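Local structure of aminoglycoside phosphotransferase (Mycobacterium smegmatis, 6EF6) at residues Pro185-Trp190 with Arg311-Ala316; Phe258-Tyr263 with Pro304-Leu309. The protein phosphorylates (S)-1-amino-2-propanol, serving as the kinase associated with the aminoacetone utilization microcompartment of Mycobacterium smegmatis. All coordinates share one frame; numbering follows the deposited sequence.

Both contacts use helix 303-320 and are largely buried, but the helix meets different partners in them, and neither has a direct hydrogen bond across. In interaction 2, nearer the chain centre, Pro-304-Leu-309 packs on a short strand and the turn after it, through aromatic rings and one leucine. Interaction 1, about two turns further along the helix, sets Arg-311-Ala-316 against an irregular loop; it is also mostly apolar but adds a bridging water and borders the bound amine. Along the chain, interaction 2 is nested within the loop that interaction 1 closes. They touch where Leu-313 CD1 packs 3.3 Å from Tyr-263 OH.

Interaction 1 (Pro185-Trp190 with Arg311-Ala316). With JFN ((2R)-1-methoxypropan-2-amine), chain C.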
loop_
_atom_site.group_PDB
_atom_site.type_symbol
_atom_site.label_atom_id
_atom_site.label_comp_id
_atom_site.label_asym_id
_atom_site.label_seq_id
_atom_site.Cartn_x
_atom_site.Cartn_y
_atom_site.Cartn_z
ATOM N N PRO A 185 -8.037 -5.661 -14.439
ATOM C CA PRO A 185 -6.863 -5.646 -13.532
ATOM C C PRO A 185 -6.238 -4.259 -13.460
ATOM O O PRO A 185 -5.786 -3.716 -14.465
ATOM C CB PRO A 185 -5.903 -6.652 -14.189
ATOM C CG PRO A 185 -6.295 -6.615 -15.650
ATOM C CD PRO A 185 -7.749 -6.367 -15.704
ATOM N N ARG A 186 -6.152 -3.705 -12.251
ATOM C CA ARG A 186 -5.768 -2.296 -12.125
ATOM C C ARG A 186 -4.317 -2.068 -12.506
ATOM O O ARG A 186 -4.001 -0.982 -13.035
ATOM C CB ARG A 186 -5.981 -1.887 -10.669
ATOM C CG ARG A 186 -5.712 -0.393 -10.428
ATOM C CD ARG A 186 -6.358 0.088 -9.115
ATOM N NE ARG A 186 -7.819 -0.080 -9.100
ATOM C CZ ARG A 186 -8.488 -0.910 -8.311
ATOM N NH1 ARG A 186 -7.899 -1.654 -7.398
ATOM N NH2 ARG A 186 -9.784 -0.982 -8.470
ATOM N N TRP A 187 -3.444 -3.048 -12.265
ATOM C CA TRP A 187 -2.029 -2.920 -12.591
ATOM C C TRP A 187 -1.650 -3.762 -13.803
ATOM O O TRP A 187 -0.460 -4.013 -14.042
ATOM C CB TRP A 187 -1.180 -3.242 -11.371
ATOM C CG TRP A 187 -1.345 -2.277 -10.205
ATOM C CD1 TRP A 187 -1.879 -1.011 -10.227
ATOM C CD2 TRP A 187 -0.929 -2.521 -8.869
ATOM N NE1 TRP A 187 -1.829 -0.466 -8.950
ATOM C CE2 TRP A 187 -1.224 -1.354 -8.117
ATOM C CE3 TRP A 187 -0.304 -3.589 -8.230
ATOM C CZ2 TRP A 187 -0.964 -1.264 -6.775
ATOM C CZ3 TRP A 187 -0.029 -3.493 -6.895
ATOM C CH2 TRP A 187 -0.376 -2.326 -6.176
ATOM N N GLY A 188 -2.634 -4.132 -14.599
ATOM C CA GLY A 188 -2.387 -4.924 -15.796
ATOM C C GLY A 188 -2.294 -6.412 -15.485
ATOM O O GLY A 188 -2.545 -6.875 -14.390
ATOM N N ARG A 189 -1.903 -7.168 -16.511
ATOM C CA ARG A 189 -1.853 -8.630 -16.427
ATOM C C ARG A 189 -0.456 -9.094 -16.051
ATOM O O ARG A 189 0.510 -8.748 -16.748
ATOM C CB ARG A 189 -2.210 -9.233 -17.792
ATOM C CG ARG A 189 -3.689 -9.039 -18.200
ATOM C CD ARG A 189 -4.071 -9.554 -19.600
ATOM N NE ARG A 189 -3.667 -10.926 -19.947
ATOM C CZ ARG A 189 -4.316 -12.036 -19.603
ATOM N NH1 ARG A 189 -5.431 -11.986 -18.867
ATOM N NH2 ARG A 189 -3.832 -13.200 -20.012
ATOM N N TRP A 190 -0.351 -9.925 -15.017
ATOM C CA TRP A 190 0.960 -10.518 -14.703
ATOM C C TRP A 190 1.451 -11.379 -15.847
ATOM O O TRP A 190 2.671 -11.506 -16.083
ATOM C CB TRP A 190 0.894 -11.319 -13.392
ATOM C CG TRP A 190 -0.068 -12.477 -13.416
ATOM C CD1 TRP A 190 -1.354 -12.487 -12.935
ATOM C CD2 TRP A 190 0.134 -13.785 -13.963
ATOM N NE1 TRP A 190 -1.936 -13.709 -13.167
ATOM C CE2 TRP A 190 -1.034 -14.534 -13.784
ATOM C CE3 TRP A 190 1.228 -14.379 -14.614
ATOM C CZ2 TRP A 190 -1.179 -15.822 -14.241
ATOM C CZ3 TRP A 190 1.122 -15.642 -15.059
ATOM C CH2 TRP A 190 -0.074 -16.370 -14.881
ATOM N N ARG A 311 2.069 -11.140 -4.653
ATOM C CA ARG A 311 3.141 -11.469 -5.582
ATOM C C ARG A 311 2.710 -11.303 -7.027
ATOM O O ARG A 311 3.422 -10.708 -7.830
ATOM C CB ARG A 311 3.584 -12.889 -5.354
ATOM C CG ARG A 311 4.853 -13.292 -6.119
ATOM C CD ARG A 311 6.115 -12.669 -5.502
ATOM N NE ARG A 311 7.318 -13.030 -6.250
ATOM C CZ ARG A 311 8.566 -12.916 -5.816
ATOM N NH1 ARG A 311 8.774 -12.483 -4.575
ATOM N NH2 ARG A 311 9.568 -13.278 -6.561
ATOM N N LEU A 312 1.531 -11.833 -7.402
ATOM C CA LEU A 312 1.063 -11.713 -8.783
ATOM C C LEU A 312 0.791 -10.269 -9.125
ATOM O O LEU A 312 1.065 -9.832 -10.228
ATOM C CB LEU A 312 -0.172 -12.582 -9.027
ATOM C CG LEU A 312 0.040 -14.086 -8.968
ATOM C CD1 LEU A 312 -1.331 -14.797 -9.196
ATOM C CD2 LEU A 312 1.022 -14.489 -10.026
ATOM N N LEU A 313 0.165 -9.533 -8.194
ATOM C CA LEU A 313 -0.067 -8.128 -8.423
ATOM C C LEU A 313 1.209 -7.351 -8.689
ATOM O O LEU A 313 1.239 -6.465 -9.540
ATOM C CB LEU A 313 -0.858 -7.506 -7.289
ATOM C CG LEU A 313 -2.344 -7.734 -7.320
ATOM C CD1 LEU A 313 -2.944 -7.491 -5.943
ATOM C CD2 LEU A 313 -3.053 -6.876 -8.395
ATOM N N LEU A 314 2.240 -7.593 -7.871
ATOM C CA LEU A 314 3.505 -6.892 -8.056
ATOM C C LEU A 314 4.244 -7.325 -9.305
ATOM O O LEU A 314 4.954 -6.521 -9.907
ATOM C CB LEU A 314 4.379 -7.025 -6.803
ATOM C CG LEU A 314 3.819 -6.327 -5.561
ATOM C CD1 LEU A 314 4.756 -6.597 -4.392
ATOM C CD2 LEU A 314 3.622 -4.853 -5.780
ATOM N N LEU A 315 4.066 -8.574 -9.725
ATOM C CA LEU A 315 4.613 -8.997 -11.011
ATOM C C LEU A 315 3.925 -8.266 -12.174
ATOM O O LEU A 315 4.592 -7.791 -13.080
ATOM C CB LEU A 315 4.419 -10.511 -11.118
ATOM C CG LEU A 315 4.928 -11.194 -12.390
ATOM C CD1 LEU A 315 6.409 -10.938 -12.670
ATOM C CD2 LEU A 315 4.685 -12.706 -12.291
ATOM N N ALA A 316 2.599 -8.091 -12.066
ATOM C CA ALA A 316 1.888 -7.270 -13.043
ATOM C C ALA A 316 2.402 -5.841 -13.028
ATOM O O ALA A 316 2.657 -5.260 -14.085
ATOM C CB ALA A 316 0.410 -7.310 -12.714
HETATM C C07 JFN C . 6.737 0.584 -5.860
HETATM C C08 JFN C . 3.195 -0.457 -6.179
HETATM C C09 JFN C . 4.597 -0.249 -5.621
HETATM C C15 JFN C . 2.297 -0.989 -5.075
HETATM N N04 JFN C . 2.619 0.805 -6.584
HETATM O O02 JFN C . 5.591 0.104 -6.524
HETATM O O HOH W 1 2.390 -6.685 -16.664
#
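Leu-312 lays its CD2 methyl over one face of the Trp-190 indole, 4.0 Å from the centroid of the five-membered ring and only 8° off the ring normal, a CH-pi contact. The two side chains lie alongside each other and point the same way. Trp-190 CG sits between its own backbone N and carbonyl carbon (chi1 61°), a rotamer that sets the indole beside Leu-312 while NE1 hydrogen-bonds Gln-208 OE1. Leu-313 meets the other tryptophan: its carbonyl O lies in the plane of the Trp-187 ring, 3.5 Å from CE3 at the edge, and its side chain crosses the indole at about a right angle. Leu-314 runs beside Trp-187, its CD2 4.1 Å from Trp-187 CZ3, and the same methyl approaches C15 of the bound (2R)-1-methoxypropan-2-amine. That carbon makes a short contact, 3.2 Å, with Trp-187 CH2. Trp-187 and Leu-314 thus both border the ligand, in the pocket that Glu-53, Arg-310 and Trp-317 complete. Leu-315 rests its CG on Trp-190 CB. Ala-316, with just a methyl, lets the loop backbone close in: its CB is 3.4 Å from Gly-188 O and 3.6 Å from Trp-190 N. Its carbonyl O comes near Trp-187 O, but both are acceptors; Ser-320 OG bonds the latter, and a water donates to Ala-316 O (3.0 Å) and to Arg-189 O, bridging helix and loop. The loop reaches this position through a type I turn from Pro-185 to Gly-188. Around the contact, helix 198-218 backs Trp-190 and Leu-315 through Leu-204, helix 325-347 packs on Leu-314 and Leu-315, and Cys-180 of helix 177-180 touches Leu-313.

Interaction 2 (Phe258-Tyr263 with Pro304-Leu309); sequences FGWYFY and PSFVFL
The Phe-306 ring carries the peptide between Phe-262 and Tyr-263 over one face: Tyr-263 N lies 3.6 Å from Phe-306 CG, offset toward the rim, and Phe-262 C is 3.6 Å from Phe-306 CD2. Tyr-263 N is already bonded to Trp-260 O (2.9 Å), so this amide packs on the ring with its proton committed to the turn. Farther out, the end of the ring presses on Trp-260, where Phe-306 CZ lies 3.4 Å from Trp-260 CB. The two rings meet obliquely, their planes at 39°. The Tyr-263 ring receives Phe-306 O at its edge, near the ring plane, while Leu-309 CD2 comes in obliquely, 3.8 Å from Tyr-263 CD1. These side chains cross at about a right angle. Tyr-263 CG is anti to the backbone N (chi1 172°), which carries the ring along the helix past Phe-306 to Leu-309 and leaves OH to hydrogen-bond Arg-310 NH1. Phe-262 contributes mainly its base: CB is 3.7 Å from Phe-306 CD2, and the ring turns away to meet Tyr-289. Phe-262 O also approaches Phe-306 CB, 3.4 Å away. No hydrogen bond crosses the contact; the polar ends find partners elsewhere in the interior, Trp-260 NE1 at Gly-219 O. Leu-215 of helix 198-218 adds to the cover of Phe-306. Here the Phe-306 side chain packs against the turn that leads from strand 259-260 into helix 263-268, in the helical lobe of the protein-kinase-like phosphotransferase fold. This stretch follows Asp-252 of a sodium site closely in sequence, and Tyr-263, bonded to Arg-310 of the amine pocket, forms part of that pocket's second shell.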
loop_
_atom_site.group_PDB
_atom_site.type_symbol
_atom_site.label_atom_id
_atom_site.label_comp_id
_atom_site.label_asym_id
_atom_site.label_seq_id
_atom_site.Cartn_x
_atom_site.Cartn_y
_atom_site.Cartn_z
ATOM N N PHE A 258 -11.593 -1.164 -0.772
ATOM C CA PHE A 258 -12.248 -2.349 -0.238
ATOM C C PHE A 258 -11.484 -3.564 -0.679
ATOM O O PHE A 258 -11.135 -3.671 -1.841
ATOM C CB PHE A 258 -13.717 -2.342 -0.674
ATOM C CG PHE A 258 -14.456 -1.175 -0.114
ATOM C CD1 PHE A 258 -14.881 -1.174 1.207
ATOM C CD2 PHE A 258 -14.663 -0.041 -0.883
ATOM C CE1 PHE A 258 -15.557 -0.087 1.734
ATOM C CE2 PHE A 258 -15.328 1.066 -0.333
ATOM C CZ PHE A 258 -15.758 1.026 0.982
ATOM N N GLY A 259 -11.245 -4.483 0.226
ATOM C CA GLY A 259 -10.499 -5.689 -0.085
ATOM C C GLY A 259 -10.516 -6.646 1.089
ATOM O O GLY A 259 -11.158 -6.366 2.099
ATOM N N TRP A 260 -9.842 -7.785 0.946
ATOM C CA TRP A 260 -9.741 -8.695 2.088
ATOM C C TRP A 260 -8.859 -8.122 3.171
ATOM O O TRP A 260 -7.729 -7.708 2.874
ATOM C CB TRP A 260 -9.279 -10.079 1.652
ATOM C CG TRP A 260 -10.284 -10.835 0.828
ATOM C CD1 TRP A 260 -11.344 -11.555 1.313
ATOM C CD2 TRP A 260 -10.398 -10.903 -0.600
ATOM N NE1 TRP A 260 -12.085 -12.075 0.302
ATOM C CE2 TRP A 260 -11.526 -11.705 -0.891
ATOM C CE3 TRP A 260 -9.607 -10.427 -1.664
ATOM C CZ2 TRP A 260 -11.947 -11.978 -2.180
ATOM C CZ3 TRP A 260 -10.053 -10.704 -2.961
ATOM C CH2 TRP A 260 -11.175 -11.510 -3.195
ATOM N N TYR A 261 -9.321 -8.166 4.424
ATOM C CA TYR A 261 -8.480 -7.656 5.510
ATOM C C TYR A 261 -7.072 -8.248 5.473
ATOM O O TYR A 261 -6.075 -7.531 5.619
ATOM C CB TYR A 261 -9.137 -7.879 6.883
ATOM C CG TYR A 261 -10.356 -7.021 7.103
ATOM C CD1 TYR A 261 -10.277 -5.654 7.115
ATOM C CD2 TYR A 261 -11.593 -7.578 7.236
ATOM C CE1 TYR A 261 -11.430 -4.861 7.304
ATOM C CE2 TYR A 261 -12.738 -6.818 7.418
ATOM C CZ TYR A 261 -12.629 -5.444 7.418
ATOM O OH TYR A 261 -13.795 -4.691 7.617
ATOM N N PHE A 262 -6.963 -9.565 5.325
ATOM C CA PHE A 262 -5.651 -10.202 5.381
ATOM C C PHE A 262 -4.819 -10.051 4.121
ATOM O O PHE A 262 -3.627 -10.401 4.127
ATOM C CB PHE A 262 -5.767 -11.593 6.006
ATOM C CG PHE A 262 -6.172 -11.479 7.443
ATOM C CD1 PHE A 262 -5.229 -10.999 8.352
ATOM C CD2 PHE A 262 -7.430 -11.729 7.900
ATOM C CE1 PHE A 262 -5.564 -10.796 9.670
ATOM C CE2 PHE A 262 -7.768 -11.496 9.219
ATOM C CZ PHE A 262 -6.835 -11.043 10.086
ATOM N N TYR A 263 -5.363 -9.452 3.054
ATOM C CA TYR A 263 -4.486 -9.006 1.987
ATOM C C TYR A 263 -3.458 -8.019 2.513
ATOM O O TYR A 263 -2.356 -7.956 1.987
ATOM C CB TYR A 263 -5.345 -8.406 0.861
ATOM C CG TYR A 263 -4.547 -7.733 -0.238
ATOM C CD1 TYR A 263 -3.628 -8.426 -1.029
ATOM C CD2 TYR A 263 -4.683 -6.389 -0.479
ATOM C CE1 TYR A 263 -2.883 -7.801 -1.995
ATOM C CE2 TYR A 263 -3.942 -5.736 -1.481
ATOM C CZ TYR A 263 -3.047 -6.463 -2.216
ATOM O OH TYR A 263 -2.316 -5.829 -3.190
ATOM N N PRO A 304 -0.852 -17.422 3.335
ATOM C CA PRO A 304 -0.050 -17.723 2.133
ATOM C C PRO A 304 -0.775 -17.329 0.856
ATOM O O PRO A 304 -0.142 -16.809 -0.099
ATOM C CB PRO A 304 0.224 -19.218 2.258
ATOM C CG PRO A 304 0.107 -19.509 3.739
ATOM C CD PRO A 304 -0.995 -18.581 4.215
ATOM N N SER A 305 -2.101 -17.540 0.792
ATOM C CA SER A 305 -2.872 -17.098 -0.356
ATOM C C SER A 305 -2.729 -15.600 -0.577
ATOM O O SER A 305 -2.591 -15.146 -1.724
ATOM C CB SER A 305 -4.342 -17.436 -0.165
ATOM O OG SER A 305 -4.632 -18.818 -0.318
ATOM N N PHE A 306 -2.784 -14.799 0.480
ATOM C CA PHE A 306 -2.661 -13.367 0.329
ATOM C C PHE A 306 -1.272 -12.918 -0.064
ATOM O O PHE A 306 -1.122 -11.913 -0.757
ATOM C CB PHE A 306 -3.181 -12.625 1.582
ATOM C CG PHE A 306 -4.697 -12.707 1.693
ATOM C CD1 PHE A 306 -5.487 -12.275 0.628
ATOM C CD2 PHE A 306 -5.328 -13.323 2.753
ATOM C CE1 PHE A 306 -6.867 -12.373 0.644
ATOM C CE2 PHE A 306 -6.772 -13.434 2.788
ATOM C CZ PHE A 306 -7.510 -12.993 1.701
ATOM N N VAL A 307 -0.247 -13.605 0.427
ATOM C CA VAL A 307 1.114 -13.358 -0.058
ATOM C C VAL A 307 1.175 -13.607 -1.561
ATOM O O VAL A 307 1.773 -12.818 -2.304
ATOM C CB VAL A 307 2.160 -14.181 0.737
ATOM C CG1 VAL A 307 3.528 -14.022 0.133
ATOM C CG2 VAL A 307 2.160 -13.801 2.193
ATOM N N PHE A 308 0.625 -14.723 -2.009
ATOM C CA PHE A 308 0.659 -15.070 -3.431
ATOM C C PHE A 308 -0.151 -14.095 -4.292
ATOM O O PHE A 308 0.288 -13.705 -5.369
ATOM C CB PHE A 308 0.261 -16.520 -3.639
ATOM C CG PHE A 308 0.547 -16.976 -5.041
ATOM C CD1 PHE A 308 1.859 -17.079 -5.496
ATOM C CD2 PHE A 308 -0.455 -17.256 -5.958
ATOM C CE1 PHE A 308 2.119 -17.438 -6.799
ATOM C CE2 PHE A 308 -0.153 -17.647 -7.263
ATOM C CZ PHE A 308 1.125 -17.730 -7.662
ATOM N N LEU A 309 -1.283 -13.622 -3.778
ATOM C CA LEU A 309 -2.047 -12.575 -4.469
ATOM C C LEU A 309 -1.194 -11.326 -4.645
ATOM O O LEU A 309 -1.119 -10.740 -5.736
ATOM C CB LEU A 309 -3.319 -12.252 -3.655
ATOM C CG LEU A 309 -4.185 -11.124 -4.204
ATOM C CD1 LEU A 309 -4.602 -11.301 -5.631
ATOM C CD2 LEU A 309 -5.416 -10.876 -3.331
#